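Local coordinates for CysQ, sulfite synthesis pathway protein (PDB 3B8B) that probably hydrolyses adenosine 3',5'-bisphosphate to AMP and phosphate with the help of magnesium, as a bacterial member of the inositol monophosphatase superfamily, at residues A[240-246]-A[279-285]; A[260-266]-A[284-290]. All blocks are in the same frame, centred on the assembly; numbering follows the deposited sequence.

Contact 1 of 2, residues A[240-246]-A[279-285]. With SO4 (sulfate ion), chain B.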
loop_
_atom_site.group_PDB
_atom_site.type_symbol
_atom_site.label_atom_id
_atom_site.label_comp_id
_atom_site.label_asym_id
_atom_site.label_seq_id
_atom_site.Cartn_x
_atom_site.Cartn_y
_atom_site.Cartn_z
ATOM N N ARG A 240 12.032 -4.952 -6.073
ATOM C CA ARG A 240 12.149 -5.492 -4.720
ATOM C C ARG A 240 12.422 -6.989 -4.834
ATOM O O ARG A 240 11.509 -7.798 -5.016
ATOM C CB ARG A 240 10.918 -5.195 -3.868
ATOM C CG ARG A 240 11.143 -5.464 -2.391
ATOM C CD ARG A 240 12.146 -4.485 -1.902
ATOM N NE ARG A 240 12.534 -4.642 -0.515
ATOM C CZ ARG A 240 11.851 -4.130 0.507
ATOM N NH1 ARG A 240 10.708 -3.486 0.301
ATOM N NH2 ARG A 240 12.314 -4.265 1.749
ATOM N N PHE A 241 13.705 -7.341 -4.759
ATOM C CA PHE A 241 14.144 -8.743 -4.861
ATOM C C PHE A 241 14.397 -9.266 -3.453
ATOM O O PHE A 241 15.535 -9.547 -3.036
ATOM C CB PHE A 241 15.368 -8.859 -5.763
ATOM C CG PHE A 241 15.127 -8.446 -7.203
ATOM C CD1 PHE A 241 13.891 -7.947 -7.646
ATOM C CD2 PHE A 241 16.144 -8.548 -8.116
ATOM C CE1 PHE A 241 13.725 -7.561 -8.989
ATOM C CE2 PHE A 241 15.971 -8.197 -9.441
ATOM C CZ PHE A 241 14.778 -7.692 -9.869
ATOM N N ALA A 242 13.283 -9.356 -2.728
ATOM C CA ALA A 242 13.260 -9.649 -1.311
ATOM C C ALA A 242 11.872 -10.207 -1.033
ATOM O O ALA A 242 10.930 -9.858 -1.731
ATOM C CB ALA A 242 13.519 -8.387 -0.502
ATOM N N PRO A 243 11.734 -11.018 0.008
ATOM C CA PRO A 243 10.436 -11.535 0.386
ATOM C C PRO A 243 9.521 -10.433 0.964
ATOM O O PRO A 243 9.951 -9.622 1.790
ATOM C CB PRO A 243 10.771 -12.627 1.415
ATOM C CG PRO A 243 12.067 -12.201 1.979
ATOM C CD PRO A 243 12.803 -11.471 0.916
ATOM N N THR A 244 8.295 -10.369 0.452
ATOM C CA THR A 244 7.253 -9.474 0.991
ATOM C C THR A 244 5.970 -10.290 0.997
ATOM O O THR A 244 5.923 -11.340 0.400
ATOM C CB THR A 244 7.063 -8.223 0.124
ATOM O OG1 THR A 244 6.577 -8.588 -1.179
ATOM C CG2 THR A 244 8.339 -7.384 0.013
HETATM N N MSE A 245 4.954 -9.811 1.717
HETATM C CA MSE A 245 3.681 -10.478 1.827
HETATM C C MSE A 245 2.634 -9.782 0.941
HETATM O O MSE A 245 2.691 -8.567 0.718
HETATM C CB MSE A 245 3.176 -10.481 3.287
HETATM C CG MSE A 245 4.122 -11.117 4.275
HETATM SE SE MSE A 245 4.355 -13.013 3.893
HETATM C CE MSE A 245 2.726 -13.674 4.525
ATOM N N GLU A 246 1.665 -10.560 0.478
ATOM C CA GLU A 246 0.596 -10.040 -0.390
ATOM C C GLU A 246 -0.043 -8.754 0.114
ATOM O O GLU A 246 -0.319 -7.846 -0.651
ATOM C CB GLU A 246 -0.506 -11.055 -0.589
ATOM C CG GLU A 246 -0.147 -12.238 -1.500
ATOM C CD GLU A 246 -1.340 -13.108 -1.812
ATOM O OE1 GLU A 246 -2.505 -12.639 -1.648
ATOM O OE2 GLU A 246 -1.142 -14.252 -2.265
ATOM N N LEU A 279 1.085 -16.881 0.959
ATOM C CA LEU A 279 0.915 -15.429 0.920
ATOM C C LEU A 279 2.207 -14.596 0.728
ATOM O O LEU A 279 2.168 -13.367 0.592
ATOM C CB LEU A 279 0.150 -14.965 2.168
ATOM C CG LEU A 279 -1.284 -15.510 2.251
ATOM C CD1 LEU A 279 -1.900 -15.085 3.608
ATOM C CD2 LEU A 279 -2.172 -15.035 1.068
ATOM N N LEU A 280 3.369 -15.258 0.678
ATOM C CA LEU A 280 4.575 -14.597 0.205
ATOM C C LEU A 280 4.409 -14.223 -1.259
ATOM O O LEU A 280 3.916 -15.036 -2.052
ATOM C CB LEU A 280 5.797 -15.530 0.303
ATOM C CG LEU A 280 6.447 -15.635 1.675
ATOM C CD1 LEU A 280 7.299 -16.906 1.814
ATOM C CD2 LEU A 280 7.270 -14.403 1.943
ATOM N N ASN A 281 4.839 -13.012 -1.588
ATOM C CA ASN A 281 5.063 -12.600 -2.978
ATOM C C ASN A 281 6.425 -13.127 -3.410
ATOM O O ASN A 281 7.378 -13.067 -2.616
ATOM C CB ASN A 281 5.138 -11.072 -3.144
ATOM C CG ASN A 281 3.846 -10.328 -2.819
ATOM O OD1 ASN A 281 3.874 -9.253 -2.142
ATOM N ND2 ASN A 281 2.745 -10.818 -3.315
ATOM N N PRO A 282 6.569 -13.455 -4.702
ATOM C CA PRO A 282 7.920 -13.534 -5.279
ATOM C C PRO A 282 8.526 -12.144 -5.431
ATOM O O PRO A 282 7.864 -11.123 -5.144
ATOM C CB PRO A 282 7.676 -14.139 -6.666
ATOM C CG PRO A 282 6.322 -13.652 -7.044
ATOM C CD PRO A 282 5.522 -13.640 -5.723
ATOM N N TRP A 283 9.759 -12.090 -5.934
ATOM C CA TRP A 283 10.373 -10.841 -6.321
ATOM C C TRP A 283 9.442 -10.079 -7.251
ATOM O O TRP A 283 8.808 -10.693 -8.110
ATOM C CB TRP A 283 11.650 -11.095 -7.085
ATOM C CG TRP A 283 12.753 -11.710 -6.289
ATOM C CD1 TRP A 283 12.787 -11.916 -4.956
ATOM C CD2 TRP A 283 14.027 -12.104 -6.796
ATOM N NE1 TRP A 283 14.016 -12.451 -4.592
ATOM C CE2 TRP A 283 14.784 -12.581 -5.714
ATOM C CE3 TRP A 283 14.591 -12.106 -8.060
ATOM C CZ2 TRP A 283 16.095 -13.057 -5.864
ATOM C CZ3 TRP A 283 15.899 -12.567 -8.211
ATOM C CH2 TRP A 283 16.619 -13.051 -7.124
ATOM N N PHE A 284 9.402 -8.755 -7.106
ATOM C CA PHE A 284 8.589 -7.927 -8.009
ATOM C C PHE A 284 9.326 -6.679 -8.474
ATOM O O PHE A 284 10.344 -6.293 -7.892
ATOM C CB PHE A 284 7.233 -7.577 -7.372
ATOM C CG PHE A 284 7.313 -6.674 -6.179
ATOM C CD1 PHE A 284 7.400 -5.301 -6.346
ATOM C CD2 PHE A 284 7.288 -7.177 -4.874
ATOM C CE1 PHE A 284 7.462 -4.462 -5.282
ATOM C CE2 PHE A 284 7.351 -6.321 -3.793
ATOM C CZ PHE A 284 7.424 -4.957 -3.998
ATOM N N ILE A 285 8.771 -6.074 -9.520
ATOM C CA ILE A 285 9.262 -4.829 -10.109
ATOM C C ILE A 285 8.062 -3.966 -10.485
ATOM O O ILE A 285 7.197 -4.403 -11.269
ATOM C CB ILE A 285 10.045 -5.067 -11.402
ATOM C CG1 ILE A 285 11.264 -5.957 -11.161
ATOM C CG2 ILE A 285 10.515 -3.750 -12.016
ATOM C CD1 ILE A 285 11.839 -6.448 -12.430
HETATM S S SO4 B . 9.907 -1.800 3.548
HETATM O O1 SO4 B . 9.168 -1.951 2.290
HETATM O O2 SO4 B . 8.923 -1.725 4.636
HETATM O O3 SO4 B . 10.711 -3.023 3.768
HETATM O O4 SO4 B . 10.813 -0.703 3.569
HETATM O O HOH W 1 8.405 -9.806 -2.693
#

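Contact 2 of 2, residues A[260-266]-A[284-290]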
loop_
_atom_site.group_PDB
_atom_site.type_symbol
_atom_site.label_atom_id
_atom_site.label_comp_id
_atom_site.label_asym_id
_atom_site.label_seq_id
_atom_site.Cartn_x
_atom_site.Cartn_y
_atom_site.Cartn_z
ATOM N N GLY A 260 -1.462 3.567 -14.747
ATOM C CA GLY A 260 -0.783 3.159 -15.948
ATOM C C GLY A 260 0.501 2.392 -15.726
ATOM O O GLY A 260 1.278 2.172 -16.671
HETATM N N MSE A 261 0.718 1.977 -14.478
HETATM C CA MSE A 261 1.897 1.226 -14.098
HETATM C C MSE A 261 1.478 -0.232 -13.872
HETATM O O MSE A 261 0.318 -0.597 -14.068
HETATM C CB MSE A 261 2.556 1.797 -12.819
HETATM C CG MSE A 261 2.638 3.302 -12.758
HETATM SE SE MSE A 261 3.715 4.104 -14.180
HETATM C CE MSE A 261 3.067 5.983 -13.943
ATOM N N GLU A 262 2.425 -1.058 -13.457
ATOM C CA GLU A 262 2.152 -2.459 -13.169
ATOM C C GLU A 262 3.180 -2.973 -12.163
ATOM O O GLU A 262 4.271 -2.404 -12.038
ATOM C CB GLU A 262 2.165 -3.266 -14.460
ATOM C CG GLU A 262 1.730 -4.712 -14.375
ATOM C CD GLU A 262 0.377 -4.883 -13.750
ATOM O OE1 GLU A 262 0.324 -4.961 -12.513
ATOM O OE2 GLU A 262 -0.608 -4.994 -14.497
ATOM N N VAL A 263 2.794 -4.003 -11.417
ATOM C CA VAL A 263 3.687 -4.649 -10.458
ATOM C C VAL A 263 3.909 -6.083 -10.986
ATOM O O VAL A 263 3.076 -6.990 -10.790
ATOM C CB VAL A 263 3.132 -4.669 -9.020
ATOM C CG1 VAL A 263 4.158 -5.292 -8.058
ATOM C CG2 VAL A 263 2.751 -3.250 -8.575
ATOM N N TYR A 264 5.022 -6.261 -11.682
ATOM C CA TYR A 264 5.355 -7.534 -12.331
ATOM C C TYR A 264 6.071 -8.472 -11.372
ATOM O O TYR A 264 6.884 -8.026 -10.532
ATOM C CB TYR A 264 6.274 -7.289 -13.544
ATOM C CG TYR A 264 5.587 -6.546 -14.655
ATOM C CD1 TYR A 264 4.692 -7.199 -15.494
ATOM C CD2 TYR A 264 5.785 -5.174 -14.844
ATOM C CE1 TYR A 264 4.032 -6.519 -16.493
ATOM C CE2 TYR A 264 5.125 -4.491 -15.850
ATOM C CZ TYR A 264 4.267 -5.150 -16.663
ATOM O OH TYR A 264 3.578 -4.505 -17.673
ATOM N N GLN A 265 5.824 -9.765 -11.533
ATOM C CA GLN A 265 6.720 -10.778 -10.991
ATOM C C GLN A 265 8.061 -10.603 -11.711
ATOM O O GLN A 265 8.133 -10.643 -12.939
ATOM C CB GLN A 265 6.149 -12.172 -11.198
ATOM C CG GLN A 265 4.852 -12.433 -10.440
ATOM C CD GLN A 265 4.323 -13.823 -10.720
ATOM O OE1 GLN A 265 5.061 -14.823 -10.568
ATOM N NE2 GLN A 265 3.063 -13.918 -11.169
ATOM N N ALA A 266 9.111 -10.381 -10.949
ATOM C CA ALA A 266 10.428 -10.122 -11.546
ATOM C C ALA A 266 10.860 -11.322 -12.367
ATOM O O ALA A 266 10.816 -12.466 -11.900
ATOM C CB ALA A 266 11.456 -9.777 -10.478
ATOM N N PHE A 284 9.402 -8.755 -7.106
ATOM C CA PHE A 284 8.589 -7.927 -8.009
ATOM C C PHE A 284 9.326 -6.679 -8.474
ATOM O O PHE A 284 10.344 -6.293 -7.892
ATOM C CB PHE A 284 7.233 -7.577 -7.372
ATOM C CG PHE A 284 7.313 -6.674 -6.179
ATOM C CD1 PHE A 284 7.400 -5.301 -6.346
ATOM C CD2 PHE A 284 7.288 -7.177 -4.874
ATOM C CE1 PHE A 284 7.462 -4.462 -5.282
ATOM C CE2 PHE A 284 7.351 -6.321 -3.793
ATOM C CZ PHE A 284 7.424 -4.957 -3.998
ATOM N N ILE A 285 8.771 -6.074 -9.520
ATOM C CA ILE A 285 9.262 -4.829 -10.109
ATOM C C ILE A 285 8.062 -3.966 -10.485
ATOM O O ILE A 285 7.197 -4.403 -11.269
ATOM C CB ILE A 285 10.045 -5.067 -11.402
ATOM C CG1 ILE A 285 11.264 -5.957 -11.161
ATOM C CG2 ILE A 285 10.515 -3.750 -12.016
ATOM C CD1 ILE A 285 11.839 -6.448 -12.430
ATOM N N VAL A 286 8.023 -2.748 -9.959
ATOM C CA VAL A 286 6.987 -1.790 -10.292
ATOM C C VAL A 286 7.554 -0.841 -11.338
ATOM O O VAL A 286 8.616 -0.230 -11.120
ATOM C CB VAL A 286 6.551 -0.977 -9.060
ATOM C CG1 VAL A 286 5.258 -0.166 -9.386
ATOM C CG2 VAL A 286 6.349 -1.863 -7.818
ATOM N N GLU A 287 6.859 -0.714 -12.463
ATOM C CA GLU A 287 7.325 0.143 -13.563
ATOM C C GLU A 287 6.121 0.463 -14.449
ATOM O O GLU A 287 5.026 -0.065 -14.249
ATOM C CB GLU A 287 8.453 -0.563 -14.349
ATOM C CG GLU A 287 8.015 -1.862 -15.004
ATOM C CD GLU A 287 9.156 -2.663 -15.686
ATOM O OE1 GLU A 287 9.881 -3.411 -15.003
ATOM O OE2 GLU A 287 9.261 -2.577 -16.907
ATOM N N ALA A 288 6.321 1.309 -15.456
ATOM C CA ALA A 288 5.279 1.582 -16.433
ATOM C C ALA A 288 4.785 0.305 -17.099
ATOM O O ALA A 288 5.579 -0.604 -17.342
ATOM C CB ALA A 288 5.818 2.567 -17.495
ATOM N N LYS A 289 3.496 0.220 -17.385
ATOM C CA LYS A 289 2.958 -0.967 -18.048
ATOM C C LYS A 289 3.711 -1.178 -19.349
ATOM O O LYS A 289 3.907 -0.243 -20.116
ATOM C CB LYS A 289 1.463 -0.819 -18.314
ATOM C CG LYS A 289 0.784 -2.078 -18.831
ATOM C CD LYS A 289 -0.727 -1.863 -19.058
ATOM C CE LYS A 289 -1.382 -3.087 -19.696
ATOM N NZ LYS A 289 -1.416 -4.203 -18.699
ATOM N N ARG A 290 4.178 -2.404 -19.571
ATOM C CA ARG A 290 4.959 -2.717 -20.752
ATOM C C ARG A 290 4.038 -2.716 -21.984
ATOM O O ARG A 290 2.905 -3.211 -21.920
ATOM C CB ARG A 290 5.663 -4.060 -20.536
ATOM C CG ARG A 290 6.703 -4.004 -19.437
ATOM C CD ARG A 290 7.102 -5.398 -18.970
ATOM N NE ARG A 290 7.978 -5.332 -17.821
ATOM C CZ ARG A 290 8.290 -6.386 -17.071
ATOM N NH1 ARG A 290 9.063 -6.233 -16.019
ATOM N NH2 ARG A 290 7.863 -7.584 -17.403
HETATM O O HOH W 2 1.361 -5.902 -18.649
HETATM O O HOH W 3 9.785 -8.842 -14.934
#

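Contact 1 of 2, residues A[240-246]-A[279-285]
Arg-240 and Phe-284 exchange two backbone hydrogen bonds: Arg-240 N reaches Phe-284 O at 2.8 Å, almost straight, and Phe-284 N returns to Arg-240 O at 3.1 Å. Asn-281 N donates to Thr-244 O and Glu-246 N to Leu-279 O. Between these two sets the backbones are not directly bonded; a water lies among Thr-244 OG1, Ala-242 O and Pro-282 O, donating to Thr-244 OG1 at 2.7 Å. Arg-240 lays its CB over one face of the Phe-284 ring; CG stands anti to the backbone N (chi1 -167°), and a bend at chi2 leads the guanidinium away to a sulfate, probably a crystallisation ion, which NH1 and NH2 grip through O1 and O3, both at 2.9 Å. NH1 also hydrogen-bonds to Tyr-238 OH; Ser-194 OG and Lys-226 NZ hydrogen-bond to the sulfate. Outside the ladder, Phe-241 CB rests over the five-membered ring of Trp-283, 3.7 Å from its centroid, while the ring of Phe-241 runs nearly parallel to the indole but slid aside. Near the predicted magnesium ligand Asp-248, the selenium of Met-245, present as selenomethionine, touches Leu-280 CD2 at 3.8 Å. Backbone bonds thus carry the pairing, while the arginine's site appears suited to a negatively charged group.

Contact 2 of 2, residues A[260-266]-A[284-290]
An antiparallel strand pair, 261-265 against 284-288, forms this part of the C-terminal sheet, and the residues just after it bring the side chain of Arg-290 back over Tyr-264. Glu-262 and Glu-287 exchange two backbone hydrogen bonds, as do Tyr-264 and Ile-285; Lys-289 N adds a bond to Gly-260 O. On one face Val-263 CG2 lies beside Val-286 CG2, and Val-263 CG1 reaches Phe-284 CD1 at 3.7 Å.

The other face is built around Tyr-264. Arg-290, extended from CG to NE, runs back along the phenol and lays its guanidinium flat on the ring, planes 6° apart and CZ 3.7 Å from the ring centroid. Its NE and NH1 point within the guanidinium plane to Glu-287, one to each oxygen, with NH1 to OE1 at 3.1 Å; both oxygens are met from above the carboxylate plane. NH2 forms a salt bridge with Glu-269 and a hydrogen bond to the backbone O of Lys-268. The phenol oxygen accepts a nearly straight bond from Arg-290 N at 2.9 Å, and Glu-262 CG covers the opposite ring face. Were Arg-290 an alanine, Tyr-264 would probably lose the cation stacked on one face, and the carboxylates of Glu-287 and Glu-269 this positive partner. Cation-pi stacking and a side-on salt bridge close the C-terminal end of strand 280-288, in an antiparallel strand pair of the inositol monophosphatase fold.

How the contacts relate
Followed from the N terminus, the chain enters contact 1 at 240-246, runs through helix 246-258, and reaches contact 2 at 260-266 before returning to contact 1 at 279-285 and contact 2 at 284-290. The two contacts therefore cross: contact 1 closes a loop that holds the helix and strand 261-265, and contact 2 closes one through the connection between 266 and 284. Strand 280-288 serves both contacts, which share Phe-284 and Ile-285; strands 238-240, 244-245 and 261-265 all pair with it in one antiparallel sheet. At the junction, Ala-266 packs its CB against Phe-241 CE1, and its backbone N probably bonds to Trp-283 O.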